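Local coordinates for D-2-hydroxyacid dehydrogensase protein (Ketogulonicigenium vulgare, PDB 4LSW), which probably catalyses the NAD(P)-dependent interconversion of 2-oxoacids and D-2-hydroxyacids, at residues L139-V143 / F144-A148; V215-D218 / V219-L223; M293-L296 / L297-L301. All blocks are in the same frame, centred on the assembly; numbering follows the deposited sequence.

Interaction 1: L139-V143 / F144-A148; sequences LKRRV and FGRRA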
loop_
_atom_site.group_PDB
_atom_site.type_symbol
_atom_site.label_atom_id
_atom_site.label_comp_id
_atom_site.label_asym_id
_atom_site.label_seq_id
_atom_site.Cartn_x
_atom_site.Cartn_y
_atom_site.Cartn_z
ATOM N N LEU A 139 -13.939 -29.360 5.838
ATOM C CA LEU A 139 -12.606 -29.425 5.248
ATOM C C LEU A 139 -12.369 -28.246 4.313
ATOM O O LEU A 139 -13.252 -27.852 3.543
ATOM C CB LEU A 139 -12.398 -30.746 4.515
ATOM C CG LEU A 139 -12.481 -32.027 5.351
ATOM C CD1 LEU A 139 -12.308 -33.256 4.470
ATOM C CD2 LEU A 139 -11.426 -32.008 6.432
ATOM N N LYS A 140 -11.174 -27.668 4.400
ATOM C CA LYS A 140 -10.820 -26.525 3.563
ATOM C C LYS A 140 -9.777 -26.913 2.505
ATOM O O LYS A 140 -9.631 -28.093 2.185
ATOM C CB LYS A 140 -10.395 -25.344 4.446
ATOM C CG LYS A 140 -11.505 -24.925 5.418
ATOM C CD LYS A 140 -12.671 -24.252 4.675
ATOM C CE LYS A 140 -13.917 -24.170 5.549
ATOM N NZ LYS A 140 -14.979 -23.331 4.927
ATOM N N ARG A 141 -9.079 -25.927 1.947
ATOM C CA ARG A 141 -8.233 -26.170 0.785
ATOM C C ARG A 141 -6.750 -25.938 1.040
ATOM O O ARG A 141 -6.352 -24.910 1.596
ATOM C CB ARG A 141 -8.682 -25.305 -0.395
ATOM C CG ARG A 141 -10.099 -25.605 -0.886
ATOM C CD ARG A 141 -10.233 -27.035 -1.393
ATOM N NE ARG A 141 -9.284 -27.364 -2.461
ATOM C CZ ARG A 141 -9.492 -27.149 -3.759
ATOM N NH1 ARG A 141 -10.625 -26.590 -4.174
ATOM N NH2 ARG A 141 -8.568 -27.495 -4.647
ATOM N N ARG A 142 -5.951 -26.902 0.594
ATOM C CA ARG A 142 -4.500 -26.850 0.685
ATOM C C ARG A 142 -3.869 -25.631 0.011
ATOM O O ARG A 142 -4.331 -25.155 -1.040
ATOM C CB ARG A 142 -3.907 -28.121 0.084
ATOM C CG ARG A 142 -2.372 -28.119 0.016
ATOM C CD ARG A 142 -1.830 -29.423 -0.545
ATOM N NE ARG A 142 -2.188 -30.578 0.281
ATOM C CZ ARG A 142 -1.839 -31.826 -0.020
ATOM N NH1 ARG A 142 -1.119 -32.066 -1.118
ATOM N NH2 ARG A 142 -2.205 -32.830 0.765
ATOM N N VAL A 143 -2.805 -25.128 0.622
ATOM C CA VAL A 143 -1.978 -24.103 -0.002
ATOM C C VAL A 143 -0.677 -24.669 -0.593
ATOM O O VAL A 143 -0.401 -24.480 -1.783
ATOM C CB VAL A 143 -1.668 -22.940 0.978
ATOM C CG1 VAL A 143 -0.601 -22.009 0.387
ATOM C CG2 VAL A 143 -2.937 -22.169 1.291
ATOM N N PHE A 144 0.116 -25.361 0.221
ATOM C CA PHE A 144 1.469 -25.727 -0.196
ATOM C C PHE A 144 1.498 -26.559 -1.471
ATOM O O PHE A 144 0.611 -27.379 -1.719
ATOM C CB PHE A 144 2.244 -26.453 0.929
ATOM C CG PHE A 144 1.931 -27.934 1.034
ATOM C CD1 PHE A 144 0.845 -28.376 1.773
ATOM C CD2 PHE A 144 2.726 -28.877 0.383
ATOM C CE1 PHE A 144 0.545 -29.732 1.859
ATOM C CE2 PHE A 144 2.433 -30.237 0.469
ATOM C CZ PHE A 144 1.337 -30.661 1.207
ATOM N N GLY A 145 2.531 -26.332 -2.277
ATOM C CA GLY A 145 2.751 -27.109 -3.483
ATOM C C GLY A 145 1.866 -26.731 -4.662
ATOM O O GLY A 145 2.041 -27.270 -5.758
ATOM N N ARG A 146 0.933 -25.809 -4.455
ATOM C CA ARG A 146 -0.004 -25.427 -5.504
ATOM C C ARG A 146 0.556 -24.250 -6.310
ATOM O O ARG A 146 1.718 -23.878 -6.140
ATOM C CB ARG A 146 -1.387 -25.152 -4.908
ATOM C CG ARG A 146 -1.987 -26.414 -4.228
ATOM C CD ARG A 146 -3.392 -26.181 -3.712
ATOM N NE ARG A 146 -4.350 -25.929 -4.787
ATOM C CZ ARG A 146 -5.540 -25.367 -4.608
ATOM N NH1 ARG A 146 -5.931 -24.992 -3.399
ATOM N NH2 ARG A 146 -6.346 -25.177 -5.644
ATOM N N ARG A 147 -0.246 -23.691 -7.212
ATOM C CA ARG A 147 0.262 -22.719 -8.169
ATOM C C ARG A 147 -0.104 -21.293 -7.767
ATOM O O ARG A 147 -1.262 -21.009 -7.476
ATOM C CB ARG A 147 -0.302 -23.033 -9.559
ATOM C CG ARG A 147 0.022 -24.457 -10.051
ATOM C CD ARG A 147 -0.860 -24.817 -11.239
ATOM N NE ARG A 147 -2.274 -24.696 -10.902
ATOM C CZ ARG A 147 -3.269 -24.784 -11.783
ATOM N NH1 ARG A 147 -3.015 -24.996 -13.065
ATOM N NH2 ARG A 147 -4.527 -24.660 -11.370
ATOM N N ALA A 148 0.890 -20.409 -7.753
ATOM C CA ALA A 148 0.673 -19.018 -7.378
ATOM C C ALA A 148 1.260 -18.085 -8.415
ATOM O O ALA A 148 2.353 -18.330 -8.921
ATOM C CB ALA A 148 1.278 -18.740 -5.990
HETATM O O HOH W 1 0.335 -29.864 -2.951
#
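R146 reaches back from the far end of a type II beta turn, V143 to R146, to grip the backbone of R142. The turn leads into strand 147-151 of the parallel Rossmann-type sheet and is closed by R146 N, bonded to V143 O at 3.3 Å; G145 holds the third position with positive phi. Along the R146 side chain, CB lies 3.3 Å from V143 O, CG keeps beside the same oxygen, and CD comes close to R142 O. A bend at chi3 (65°) then swings the guanidinium round so that NH1 donates to R142 O at 2.9 Å, almost straight at 171° and in the planes of both groups. R146 NE stays 3.8 Å from R142 O, and R141 NH2 lies over R146 CZ at 3.7 Å. NH2, at the tip, also meets R141 NH2, the guanidinium planes only 13° apart. The closeness of these like charges is probably eased by acids nearby: R141 NH1 forms a salt bridge with E226, and R146 NH2 has a long, weak ion pair with D199.

Beside the turn, R142 lies over one face of the F144 ring. Its CD makes a CH-pi contact 3.9 Å from the ring centroid, its guanidinium tilted gently against the ring. A water in the guanidinium plane accepts from R142 NH1 and donates to F144 O at 2.8 Å.

Interaction 2: V215-D218 / V219-L223; sequences VGRD and VIEAL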
loop_
_atom_site.group_PDB
_atom_site.type_symbol
_atom_site.label_atom_id
_atom_site.label_comp_id
_atom_site.label_asym_id
_atom_site.label_seq_id
_atom_site.Cartn_x
_atom_site.Cartn_y
_atom_site.Cartn_z
ATOM N N VAL A 215 -6.503 -5.764 -13.749
ATOM C CA VAL A 215 -7.332 -6.885 -13.321
ATOM C C VAL A 215 -8.803 -6.595 -13.579
ATOM O O VAL A 215 -9.491 -6.008 -12.742
ATOM C CB VAL A 215 -7.122 -7.236 -11.832
ATOM C CG1 VAL A 215 -7.935 -8.471 -11.446
ATOM C CG2 VAL A 215 -5.646 -7.469 -11.564
ATOM N N GLY A 216 -9.272 -7.016 -14.746
ATOM C CA GLY A 216 -10.668 -6.861 -15.105
ATOM C C GLY A 216 -11.374 -8.202 -15.232
ATOM O O GLY A 216 -10.870 -9.231 -14.769
ATOM N N ARG A 217 -12.538 -8.201 -15.877
ATOM C CA ARG A 217 -13.328 -9.424 -16.038
ATOM C C ARG A 217 -12.525 -10.589 -16.631
ATOM O O ARG A 217 -12.633 -11.713 -16.149
ATOM C CB ARG A 217 -14.579 -9.177 -16.900
ATOM C CG ARG A 217 -15.369 -10.447 -17.211
ATOM C CD ARG A 217 -16.639 -10.163 -18.030
ATOM N NE ARG A 217 -17.812 -9.959 -17.189
ATOM C CZ ARG A 217 -18.838 -10.803 -17.119
ATOM N NH1 ARG A 217 -18.853 -11.912 -17.849
ATOM N NH2 ARG A 217 -19.865 -10.531 -16.329
ATOM N N ASP A 218 -11.726 -10.335 -17.668
ATOM C CA ASP A 218 -11.001 -11.429 -18.303
ATOM C C ASP A 218 -9.968 -12.071 -17.371
ATOM O O ASP A 218 -9.841 -13.297 -17.335
ATOM C CB ASP A 218 -10.354 -10.982 -19.626
ATOM C CG ASP A 218 -11.372 -10.731 -20.722
ATOM O OD1 ASP A 218 -12.477 -11.297 -20.651
ATOM O OD2 ASP A 218 -11.046 -9.969 -21.653
ATOM N N VAL A 219 -9.242 -11.245 -16.621
ATOM C CA VAL A 219 -8.250 -11.776 -15.681
ATOM C C VAL A 219 -8.958 -12.552 -14.580
ATOM O O VAL A 219 -8.553 -13.660 -14.226
ATOM C CB VAL A 219 -7.408 -10.659 -15.063
ATOM C CG1 VAL A 219 -6.494 -11.219 -13.963
ATOM C CG2 VAL A 219 -6.589 -9.990 -16.148
ATOM N N ILE A 220 -10.027 -11.967 -14.055
ATOM C CA ILE A 220 -10.789 -12.580 -12.976
ATOM C C ILE A 220 -11.379 -13.920 -13.410
ATOM O O ILE A 220 -11.348 -14.905 -12.674
ATOM C CB ILE A 220 -11.877 -11.615 -12.465
ATOM C CG1 ILE A 220 -11.211 -10.403 -11.802
ATOM C CG2 ILE A 220 -12.805 -12.337 -11.502
ATOM C CD1 ILE A 220 -12.148 -9.227 -11.580
ATOM N N GLU A 221 -11.902 -13.968 -14.632
ATOM C CA GLU A 221 -12.500 -15.200 -15.139
ATOM C C GLU A 221 -11.452 -16.280 -15.370
ATOM O O GLU A 221 -11.696 -17.460 -15.132
ATOM C CB GLU A 221 -13.297 -14.929 -16.423
ATOM C CG GLU A 221 -14.583 -14.186 -16.131
ATOM C CD GLU A 221 -15.554 -14.185 -17.282
ATOM O OE1 GLU A 221 -15.157 -14.480 -18.436
ATOM O OE2 GLU A 221 -16.729 -13.878 -17.016
ATOM N N ALA A 222 -10.284 -15.863 -15.830
ATOM C CA ALA A 222 -9.178 -16.790 -16.016
ATOM C C ALA A 222 -8.665 -17.348 -14.683
ATOM O O ALA A 222 -8.227 -18.499 -14.617
ATOM C CB ALA A 222 -8.049 -16.132 -16.818
ATOM N N LEU A 223 -8.721 -16.534 -13.634
ATOM C CA LEU A 223 -8.335 -16.987 -12.304
ATOM C C LEU A 223 -9.262 -18.126 -11.877
ATOM O O LEU A 223 -8.804 -19.132 -11.335
ATOM C CB LEU A 223 -8.365 -15.821 -11.315
ATOM C CG LEU A 223 -7.885 -16.077 -9.888
ATOM C CD1 LEU A 223 -6.565 -16.848 -9.923
ATOM C CD2 LEU A 223 -7.747 -14.753 -9.176
HETATM O O HOH W 2 -9.137 -8.204 -17.590
HETATM O O HOH W 3 -16.721 -12.759 -20.113
HETATM O O HOH W 4 -13.068 -13.986 -20.106
#
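The backbone of V215-D218 turns at G216 into the first turn of helix 217-223, the helical crossover of a beta-alpha-beta unit between strands 200-203 and 228-231 of the Rossmann-type sheet. G216 is the N-cap residue, and its carbonyl opens the alpha-helical pattern by accepting from I220 N at 3.0 Å. R217 O and D218 O continue it with E221 N and A222 N. A water at this end accepts from V219 N and, weakly, from G216 N.

V215 CG1 touches both V219 CG1 and I220 CG1, 3.8 Å from the latter, its side chain crossing both at about a right angle. This apolar face turns inward: V219 packs on L201 and helix 191-196, I220 on helix 240-249.

On the outer side R217 bends at chi3 (-92°), which brings NH1 to E221 OE2 in a 3.0 Å salt bridge, the guanidinium and carboxylate planes 59° apart. OE2 also pairs with R251, whose NH1 lies close to R217 NH2, so the carboxylate probably offsets two neighbouring positive charges. A glutamine in place of E221 would probably leave R217 and R251 facing each other without that compensating charge. The other oxygen, E221 OE1, accepts from two waters: one, 2.9 Å away, also accepts from R217 NH1, and one, at 2.7 Å, also donates to D218 OD1.

Interaction 3: M293-L296 / L297-L301; sequences MGQL and LRDNL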
loop_
_atom_site.group_PDB
_atom_site.type_symbol
_atom_site.label_atom_id
_atom_site.label_comp_id
_atom_site.label_asym_id
_atom_site.label_seq_id
_atom_site.Cartn_x
_atom_site.Cartn_y
_atom_site.Cartn_z
ATOM N N MET A 293 9.019 4.172 9.232
ATOM C CA MET A 293 8.526 5.175 8.282
ATOM C C MET A 293 8.648 6.584 8.859
ATOM O O MET A 293 9.158 7.490 8.197
ATOM C CB MET A 293 7.076 4.873 7.890
ATOM C CG MET A 293 6.946 3.587 7.087
ATOM S SD MET A 293 5.249 3.188 6.706
ATOM C CE MET A 293 4.693 4.827 6.249
ATOM N N GLY A 294 8.199 6.746 10.102
ATOM C CA GLY A 294 8.285 8.017 10.799
ATOM C C GLY A 294 9.721 8.465 10.984
ATOM O O GLY A 294 10.042 9.638 10.801
ATOM N N GLN A 295 10.588 7.525 11.353
ATOM C CA GLN A 295 12.009 7.810 11.526
ATOM C C GLN A 295 12.644 8.300 10.229
ATOM O O GLN A 295 13.482 9.206 10.235
ATOM C CB GLN A 295 12.746 6.560 12.025
ATOM C CG GLN A 295 14.203 6.809 12.418
ATOM C CD GLN A 295 14.332 7.671 13.661
ATOM O OE1 GLN A 295 13.848 7.310 14.738
ATOM N NE2 GLN A 295 14.981 8.822 13.517
ATOM N N LEU A 296 12.238 7.699 9.114
ATOM C CA LEU A 296 12.774 8.047 7.804
ATOM C C LEU A 296 12.327 9.444 7.375
ATOM O O LEU A 296 13.121 10.224 6.842
ATOM C CB LEU A 296 12.344 6.993 6.782
ATOM C CG LEU A 296 12.955 7.073 5.385
ATOM C CD1 LEU A 296 14.460 7.303 5.456
ATOM C CD2 LEU A 296 12.630 5.792 4.612
ATOM N N LEU A 297 11.054 9.746 7.600
ATOM C CA LEU A 297 10.549 11.091 7.367
ATOM C C LEU A 297 11.390 12.089 8.158
ATOM O O LEU A 297 11.886 13.074 7.614
ATOM C CB LEU A 297 9.092 11.189 7.802
ATOM C CG LEU A 297 8.521 12.609 7.811
ATOM C CD1 LEU A 297 7.935 12.993 6.457
ATOM C CD2 LEU A 297 7.475 12.742 8.901
ATOM N N ARG A 298 11.570 11.817 9.443
ATOM C CA ARG A 298 12.324 12.744 10.269
ATOM C C ARG A 298 13.795 12.812 9.851
ATOM O O ARG A 298 14.383 13.895 9.832
ATOM C CB ARG A 298 12.166 12.389 11.744
ATOM C CG ARG A 298 10.743 12.577 12.236
ATOM C CD ARG A 298 10.617 12.308 13.725
ATOM N NE ARG A 298 10.540 10.886 14.063
ATOM C CZ ARG A 298 11.502 10.204 14.679
ATOM N NH1 ARG A 298 12.636 10.803 15.016
ATOM N NH2 ARG A 298 11.325 8.921 14.968
ATOM N N ASP A 299 14.390 11.675 9.492
ATOM C CA ASP A 299 15.800 11.683 9.102
ATOM C C ASP A 299 16.056 12.493 7.828
ATOM O O ASP A 299 17.103 13.117 7.687
ATOM C CB ASP A 299 16.357 10.260 8.960
ATOM C CG ASP A 299 16.504 9.549 10.293
ATOM O OD1 ASP A 299 16.455 10.219 11.346
ATOM O OD2 ASP A 299 16.679 8.311 10.283
ATOM N N ASN A 300 15.092 12.494 6.909
ATOM C CA ASN A 300 15.200 13.326 5.718
ATOM C C ASN A 300 15.176 14.804 6.068
ATOM O O ASN A 300 15.973 15.578 5.540
ATOM C CB ASN A 300 14.096 13.000 4.705
ATOM C CG ASN A 300 14.409 11.767 3.879
ATOM O OD1 ASN A 300 15.305 11.784 3.037
ATOM N ND2 ASN A 300 13.667 10.694 4.113
ATOM N N LEU A 301 14.263 15.187 6.958
ATOM C CA LEU A 301 14.183 16.578 7.387
ATOM C C LEU A 301 15.468 16.997 8.106
ATOM O O LEU A 301 16.023 18.070 7.841
ATOM C CB LEU A 301 12.949 16.805 8.267
ATOM C CG LEU A 301 11.605 16.739 7.538
ATOM C CD1 LEU A 301 10.465 16.592 8.534
ATOM C CD2 LEU A 301 11.411 17.984 6.667
#
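The R298 guanidinium has Q295 CA over one face, 3.6 Å above its plane and offset toward the rim, while the Q295 amide stands steeply to it, the planes 76° apart. R298 NH2 gives Q295 OE1 a weak hydrogen bond of 3.0 Å. The stronger partner of R298 is D16, in a salt bridge through NE. At the other end of the amide, Q295 NE2 donates within its own plane to D299 OD1, also at 3.0 Å; the oxygen receives it from above the carboxylate plane. The bend at chi2 of Q295 (68°) sets the amide between the side chains three and four positions ahead.

Round the helix, L296 O accepts a bond from N300 N. N300 ND2 adds a weak one to L296 O at 2.8 Å and also donates to T312. L296 CD1 comes within 3.7 Å of N300 ND2, the two side chains crossing at a slant. L297 and L301 turn onto strand 70-74, with R298 and L301 touching helix 14-23. Such i to i+3 and i to i+4 side-chain bonds over regular backbone pairs are characteristic of an alpha-helix; here helix 287-306 has one side packed on the mixed sheet of the N-terminal strands.

Overall arrangement
All three contacts are local, yet they sample both sheets of the chain. Interactions 1 and 2 lie on the same side of the chain's centre, within the predicted NAD-binding domain, their centres 20 Å apart and nearest atoms about 7 Å apart. Strands 147-151 and 200-203 are neighbours in the parallel sheet: interaction 1 leads into the first, and interaction 2 packs against the second. Interaction 3 lies on the opposite side, its centre 40 Å from each of the others, beside the mixed sheet. Strand 147-151 runs on to a glycine pattern (G152, G154, G157) consistent with a Rossmann dinucleotide site; interaction 1 lies at the start of the strand that leads to it.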